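Local atomic coordinates of AbiEi antitoxin C-terminal domain-containing protein (Mycobacterium tuberculosis, PDB entry 1ZEL), a protein that is of uncharacterised cellular role but probably binds DNA, carrying a winged-helix, helix-turn-helix element and a domain related to AbiEi-type antitoxins. Residues L113-R118 / V211-D216; L187-I190 / A195-G198. All coordinates share one frame; numbering follows the deposited sequence.

Contact 1: residues L113-R118 / V211-D216. With NA (sodium ion), chain C; FMT (formic acid), chain J.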
loop_
_atom_site.group_PDB
_atom_site.type_symbol
_atom_site.label_atom_id
_atom_site.label_comp_id
_atom_site.label_asym_id
_atom_site.label_seq_id
_atom_site.Cartn_x
_atom_site.Cartn_y
_atom_site.Cartn_z
ATOM N N LEU A 113 0.983 -3.192 -9.528
ATOM C CA LEU A 113 0.115 -3.313 -10.699
ATOM C C LEU A 113 0.895 -2.954 -11.963
ATOM O O LEU A 113 0.479 -3.295 -13.085
ATOM C CB LEU A 113 -1.108 -2.391 -10.575
ATOM C CG LEU A 113 -2.244 -2.782 -9.621
ATOM C CD1 LEU A 113 -3.316 -1.670 -9.520
ATOM C CD2 LEU A 113 -2.859 -4.129 -10.037
ATOM N N GLY A 114 2.031 -2.290 -11.781
ATOM C CA GLY A 114 2.970 -2.071 -12.898
ATOM C C GLY A 114 2.929 -0.707 -13.553
ATOM O O GLY A 114 3.492 -0.527 -14.639
ATOM N N TYR A 115 2.344 0.276 -12.863
ATOM C CA TYR A 115 2.160 1.603 -13.458
ATOM C C TYR A 115 3.246 2.613 -13.092
ATOM O O TYR A 115 3.123 3.792 -13.438
ATOM C CB TYR A 115 0.756 2.153 -13.137
ATOM C CG TYR A 115 -0.357 1.165 -13.416
ATOM C CD1 TYR A 115 -1.340 0.885 -12.462
ATOM C CD2 TYR A 115 -0.394 0.471 -14.599
ATOM C CE1 TYR A 115 -2.334 -0.040 -12.722
ATOM C CE2 TYR A 115 -1.397 -0.468 -14.862
ATOM C CZ TYR A 115 -2.350 -0.713 -13.924
ATOM O OH TYR A 115 -3.327 -1.642 -14.163
ATOM N N LEU A 116 4.316 2.177 -12.429
ATOM C CA LEU A 116 5.345 3.117 -12.000
ATOM C C LEU A 116 6.714 2.714 -12.483
ATOM O O LEU A 116 7.100 1.542 -12.400
ATOM C CB LEU A 116 5.369 3.289 -10.462
ATOM C CG LEU A 116 4.166 3.866 -9.716
ATOM C CD1 LEU A 116 4.425 3.919 -8.235
ATOM C CD2 LEU A 116 3.814 5.265 -10.205
ATOM N N ASP A 117 7.457 3.700 -12.969
ATOM C CA ASP A 117 8.844 3.519 -13.392
ATOM C C ASP A 117 9.767 3.076 -12.258
ATOM O O ASP A 117 10.652 2.247 -12.459
ATOM C CB ASP A 117 9.347 4.831 -13.989
ATOM C CG ASP A 117 8.624 5.191 -15.282
ATOM O OD1 ASP A 117 8.375 4.252 -16.080
ATOM O OD2 ASP A 117 8.311 6.392 -15.495
ATOM N N ARG A 118 9.549 3.623 -11.066
ATOM C CA ARG A 118 10.483 3.458 -9.954
ATOM C C ARG A 118 9.758 2.929 -8.748
ATOM O O ARG A 118 8.637 3.350 -8.464
ATOM C CB ARG A 118 11.125 4.802 -9.564
ATOM C CG ARG A 118 11.858 5.577 -10.674
ATOM C CD ARG A 118 12.776 4.687 -11.497
ATOM N NE ARG A 118 13.896 4.147 -10.730
ATOM C CZ ARG A 118 14.409 2.938 -10.925
ATOM N NH1 ARG A 118 13.887 2.149 -11.847
ATOM N NH2 ARG A 118 15.439 2.516 -10.201
ATOM N N VAL A 211 -5.628 2.657 -17.547
ATOM C CA VAL A 211 -6.985 2.830 -18.048
ATOM C C VAL A 211 -7.462 1.585 -18.796
ATOM O O VAL A 211 -8.608 1.176 -18.643
ATOM C CB VAL A 211 -7.055 4.099 -18.938
ATOM C CG1 VAL A 211 -8.322 4.108 -19.790
ATOM C CG2 VAL A 211 -6.990 5.348 -18.064
ATOM N N ALA A 212 -6.586 0.986 -19.598
ATOM C CA ALA A 212 -6.883 -0.292 -20.245
ATOM C C ALA A 212 -7.235 -1.430 -19.260
ATOM O O ALA A 212 -7.891 -2.398 -19.648
ATOM C CB ALA A 212 -5.714 -0.717 -21.152
ATOM N N ASP A 213 -6.820 -1.309 -18.005
ATOM C CA ASP A 213 -7.058 -2.358 -16.995
ATOM C C ASP A 213 -8.284 -2.134 -16.137
ATOM O O ASP A 213 -8.538 -2.944 -15.246
ATOM C CB ASP A 213 -5.850 -2.522 -16.049
ATOM C CG ASP A 213 -4.586 -2.916 -16.791
ATOM O OD1 ASP A 213 -4.699 -3.417 -17.920
ATOM O OD2 ASP A 213 -3.467 -2.695 -16.286
ATOM N N CYS A 214 -9.010 -1.038 -16.373
ATOM C CA CYS A 214 -10.159 -0.680 -15.537
ATOM C C CYS A 214 -11.429 -1.055 -16.255
ATOM O O CYS A 214 -11.607 -0.752 -17.431
ATOM C CB CYS A 214 -10.206 0.824 -15.256
ATOM S SG CYS A 214 -8.864 1.389 -14.232
ATOM N N SER A 215 -12.312 -1.711 -15.521
ATOM C CA SER A 215 -13.670 -1.940 -15.976
ATOM C C SER A 215 -14.491 -0.709 -15.582
ATOM O O SER A 215 -14.461 -0.254 -14.424
ATOM C CB SER A 215 -14.198 -3.208 -15.302
ATOM O OG SER A 215 -15.581 -3.114 -15.106
ATOM N N ASP A 216 -15.228 -0.155 -16.535
ATOM C CA ASP A 216 -16.020 1.041 -16.245
ATOM C C ASP A 216 -17.170 0.788 -15.258
ATOM O O ASP A 216 -17.552 1.688 -14.520
ATOM C CB ASP A 216 -16.490 1.708 -17.532
ATOM C CG ASP A 216 -15.316 2.177 -18.413
ATOM O OD1 ASP A 216 -14.152 2.280 -17.946
ATOM O OD2 ASP A 216 -15.545 2.426 -19.592
HETATM NA NA NA C . -2.778 -2.463 -18.636
HETATM C C FMT J . -16.476 -6.047 -13.288
HETATM O O1 FMT J . -16.977 -5.750 -12.200
HETATM O O2 FMT J . -16.648 -5.409 -14.328
#
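The sodium site at the end of helix 207-212 is where Y115 and D213 meet, a second-shell phenol touching a first-shell carboxylate. D213 grips the sodium ion with both oxygens, OD1 at 2.3 Å and OD2 at 2.5 Å, so the ion sits in the bite of a bidentate carboxylate. The same D213 OD2 accepts a hydrogen bond from Y115 OH; the modelled O-to-O separation of 2.4 Å is very short, and its exact value is best read with caution. The oxygen arrives at the hydroxyl edge of the Y115 ring, near the ring plane, while the carboxylate itself is turned 37° against that plane. With CG anti to the carbonyl carbon (chi1 -49°), the Y115 ring points toward D213, and L113 O lies over one ring face, offset toward the rim. G114, with positive phi (100°), closes helix 106-113 in a Schellman motif. R167 and D209 complete the protein side of the metal site. One buried oxygen thus serves metal and phenol together: the tyrosine bond, if as close as modelled, would help fix the rotation of the carboxylate, and the bound cation would be expected to polarise the group.

Contact 2: residues L187-I190 / A195-G198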
loop_
_atom_site.group_PDB
_atom_site.type_symbol
_atom_site.label_atom_id
_atom_site.label_comp_id
_atom_site.label_asym_id
_atom_site.label_seq_id
_atom_site.Cartn_x
_atom_site.Cartn_y
_atom_site.Cartn_z
ATOM N N LEU A 187 -7.474 4.181 -9.349
ATOM C CA LEU A 187 -7.805 5.323 -10.182
ATOM C C LEU A 187 -8.797 6.198 -9.418
ATOM O O LEU A 187 -8.681 7.434 -9.405
ATOM C CB LEU A 187 -8.399 4.873 -11.520
ATOM C CG LEU A 187 -8.570 5.935 -12.609
ATOM C CD1 LEU A 187 -8.423 5.308 -14.009
ATOM C CD2 LEU A 187 -9.957 6.635 -12.445
ATOM N N VAL A 188 -9.792 5.575 -8.797
ATOM C CA VAL A 188 -10.775 6.366 -8.048
ATOM C C VAL A 188 -10.116 7.083 -6.864
ATOM O O VAL A 188 -10.448 8.226 -6.560
ATOM C CB VAL A 188 -11.979 5.537 -7.615
ATOM C CG1 VAL A 188 -12.882 6.361 -6.702
ATOM C CG2 VAL A 188 -12.755 5.075 -8.883
ATOM N N GLN A 189 -9.157 6.426 -6.231
ATOM C CA GLN A 189 -8.459 7.039 -5.107
ATOM C C GLN A 189 -7.771 8.319 -5.551
ATOM O O GLN A 189 -7.932 9.373 -4.940
ATOM C CB GLN A 189 -7.403 6.091 -4.532
ATOM C CG GLN A 189 -6.642 6.723 -3.352
ATOM C CD GLN A 189 -5.289 6.108 -3.127
ATOM O OE1 GLN A 189 -5.103 4.920 -3.334
ATOM N NE2 GLN A 189 -4.332 6.915 -2.679
ATOM N N ILE A 190 -6.986 8.222 -6.620
ATOM C CA ILE A 190 -6.165 9.360 -7.006
ATOM C C ILE A 190 -7.009 10.476 -7.685
ATOM O O ILE A 190 -6.624 11.645 -7.664
ATOM C CB ILE A 190 -4.989 8.878 -7.872
ATOM C CG1 ILE A 190 -5.488 8.351 -9.211
ATOM C CG2 ILE A 190 -4.263 7.711 -7.162
ATOM C CD1 ILE A 190 -4.338 7.970 -10.169
ATOM N N ALA A 195 -4.012 14.515 -3.825
ATOM C CA ALA A 195 -2.917 14.853 -2.897
ATOM C C ALA A 195 -2.488 13.626 -2.082
ATOM O O ALA A 195 -1.382 13.608 -1.503
ATOM C CB ALA A 195 -3.326 16.025 -1.947
ATOM N N SER A 196 -3.335 12.589 -2.086
ATOM C CA SER A 196 -3.039 11.356 -1.384
ATOM C C SER A 196 -2.012 10.524 -2.122
ATOM O O SER A 196 -1.460 9.574 -1.555
ATOM C CB SER A 196 -4.305 10.525 -1.175
ATOM O OG SER A 196 -4.722 9.932 -2.389
ATOM N N PHE A 197 -1.744 10.888 -3.375
ATOM C CA PHE A 197 -0.827 10.114 -4.206
ATOM C C PHE A 197 0.442 10.919 -4.472
ATOM O O PHE A 197 0.376 12.094 -4.848
ATOM C CB PHE A 197 -1.515 9.715 -5.508
ATOM C CG PHE A 197 -0.689 8.815 -6.379
ATOM C CD1 PHE A 197 -0.706 7.428 -6.206
ATOM C CD2 PHE A 197 0.052 9.344 -7.416
ATOM C CE1 PHE A 197 0.049 6.589 -7.055
ATOM C CE2 PHE A 197 0.814 8.527 -8.253
ATOM C CZ PHE A 197 0.807 7.156 -8.086
ATOM N N GLY A 198 1.598 10.300 -4.261
ATOM C CA GLY A 198 2.874 11.029 -4.352
ATOM C C GLY A 198 3.523 11.094 -5.732
ATOM O O GLY A 198 3.674 12.177 -6.304
HETATM O O HOH W 1 -1.939 6.867 -1.158
#
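Helix 183-192 runs into a short connection whose 3-10 turn and following loop fold back on it, and Q189 and I190 meet S196 and F197 there. The close-packed part is apolar. I190 CG2 approaches the F197 ring obliquely, 3.7 Å from CD1, and the same methyl is 3.8 Å from F197 CB; the two side chains lie alongside each other and point the same way. F197 takes this place with CG anti to its nitrogen (chi1 -175°), and its ring also meets W200 edge-to-face, while L203 touches both I190 and F197. The other part, at partly exposed S196, is looser and includes water. From Q189, an extended chain carries NE2 to S196 OG at 3.1 Å, an almost straight bond (172°) with the hydroxyl oxygen in the amide plane. A water closes a second path, accepting from Q189 NE2 at 2.8 Å and donating to S196 O at 2.8 Å. S196 OG is also hydrogen-bonded to R193 O, and Q189 OE1 accepts from G106 N. With both N-H bonds of the amide used and its oxygen engaged, the buried glutamine group is held in one orientation, pairing polar satisfaction with hydrophobic closure.

In the fold
Following the chain from the N terminus, the first segment met is 113-118, just after helix 106-113; its partner 211-216 comes 93 residues later, at the end of helix 207-212, so contact 1 closes a long loop. Contact 2 falls within that loop and closes a much shorter one, from helix 183-192 to the connection before helix 200-203. The two therefore nest without crossing, their centres 13 Å apart. They also touch: C214 SG packs against L187 CD1 at 3.9 Å, and L116 CD2 against F197 CZ at 4.1 Å. A long-range tie and a local helix-to-loop contact thus meet in one helical region within the AbiEi-like family region.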